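Local coordinates for sigma-c capsid protein (Avian reovirus, PDB 2VRS) that forms the homotrimeric fibre of the virion that attaches it to host cells, and induces apoptosis, at the interface of chains A and B. Residues are numbered along the deposited sequence; one frame, centred on the assembly and turned at random. Chains: chain A/B, Sigma-c capsid protein.

The interface of chains A and B. Residues chain A 16, 19-20; chain B 13, 16-17, 20.
The carboxylate of A:Asp19 is the flat group of this contact, and neither of its faces packs closely on B:Ile20. The touch comes from the methylene CB, which lies 3.6 Å from the branch methyl CG2 of B:Ile20. Both carboxylate oxygens, the edge of the group, lie farther from this methyl. All seven residues sit on the parallel helices 8-38 of two chains, part of the alpha-helical triple coiled coil of the homotrimeric fibre. B:Ile13, B:Leu16 and B:Ile20 are spaced like heptad positions a, d and a, which would put B:Lys17 at e and A:Asp19 at g.

A:Leu16 is a knob whose forked end fits the hole between B:Ile13, B:Leu16, B:Lys17 and B:Ile20, the knobs-into-holes packing of a coiled coil. Its CG lies beside the backbone N (chi1 -68°), and the two methyls spread over different partners. CD2 lies between the flanking B:Lys17 and the core residue B:Ile20. It meets the aliphatic CG of B:Lys17 at 3.4 Å and the terminal methyl CD1 of B:Ile20 at 3.4 Å. Both contacts are tighter than usual for carbon pairs, so the packing round this methyl is tight. CD1 turns the other way. It rests against CB of B:Leu16 at 3.9 Å and also touches CG2 of B:Ile13 at 4.0 Å. The A:Leu16 side chain runs at about a right angle to those of B:Leu16, B:Lys17 and B:Ile20, so it lies across them rather than alongside.

A:Ile20 and B:Ile20 meet in the same layer, again at about a right angle. CG1 of A:Ile20 lies 3.6 Å from CD1 of B:Ile20. The same B:Ile20 methyl therefore packs against two residues one helical turn apart on chain A. The chain of B:Lys17 is extended beyond CG. The terminal amine NZ of B:Lys17 ends 8.1 Å from the carboxylate oxygen OD2 of A:Asp19.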
# COMPACT_ATOMS: atom_id res chain seq x y z
N LEU A 16 59.76 -39.41 -15.72
CA LEU A 16 59.18 -38.20 -16.33
C LEU A 16 57.80 -38.51 -16.90
O LEU A 16 56.85 -37.74 -16.71
CB LEU A 16 60.09 -37.63 -17.44
CG LEU A 16 61.47 -37.02 -17.14
CD1 LEU A 16 62.20 -36.68 -18.44
CD2 LEU A 16 61.38 -35.79 -16.31
N ASP A 19 55.12 -38.52 -14.17
CA ASP A 19 54.76 -37.15 -13.74
C ASP A 19 53.95 -36.38 -14.78
O ASP A 19 53.07 -35.59 -14.44
CB ASP A 19 56.02 -36.35 -13.41
CG ASP A 19 56.78 -36.93 -12.25
OD1 ASP A 19 56.16 -37.58 -11.38
OD2 ASP A 19 57.98 -36.67 -12.20
N ILE A 20 54.27 -36.56 -16.06
CA ILE A 20 53.53 -35.92 -17.16
C ILE A 20 52.10 -36.47 -17.16
O ILE A 20 51.13 -35.69 -17.29
CB ILE A 20 54.26 -36.15 -18.53
CG1 ILE A 20 55.58 -35.40 -18.54
CG2 ILE A 20 53.38 -35.68 -19.70
CD1 ILE A 20 56.57 -35.89 -19.65
N ILE B 13 66.72 -34.39 -20.24
CA ILE B 13 65.91 -34.89 -19.11
C ILE B 13 65.79 -33.85 -17.99
O ILE B 13 64.71 -33.61 -17.45
CB ILE B 13 66.44 -36.26 -18.58
CG1 ILE B 13 66.00 -37.37 -19.54
CG2 ILE B 13 65.95 -36.55 -17.14
CD1 ILE B 13 66.91 -38.58 -19.58
N LEU B 16 63.44 -31.13 -19.13
CA LEU B 16 62.05 -31.62 -19.09
C LEU B 16 61.51 -31.59 -17.68
O LEU B 16 60.38 -31.15 -17.46
CB LEU B 16 61.93 -33.04 -19.70
CG LEU B 16 61.53 -33.09 -21.18
CD1 LEU B 16 62.52 -32.36 -22.08
CD2 LEU B 16 61.30 -34.52 -21.65
N LYS B 17 62.33 -32.02 -16.72
CA LYS B 17 61.96 -32.03 -15.31
C LYS B 17 61.51 -30.64 -14.86
O LYS B 17 60.53 -30.51 -14.12
CB LYS B 17 63.14 -32.46 -14.44
CG LYS B 17 63.29 -33.95 -14.25
CD LYS B 17 64.38 -34.22 -13.21
CE LYS B 17 64.79 -35.69 -13.20
NZ LYS B 17 66.06 -35.93 -12.46
N ILE B 20 58.05 -29.82 -16.37
CA ILE B 20 57.03 -30.63 -15.65
C ILE B 20 56.72 -30.01 -14.30
O ILE B 20 55.55 -29.92 -13.88
CB ILE B 20 57.50 -32.11 -15.48
CG1 ILE B 20 57.53 -32.79 -16.84
CG2 ILE B 20 56.62 -32.91 -14.42
CD1 ILE B 20 58.48 -34.03 -16.87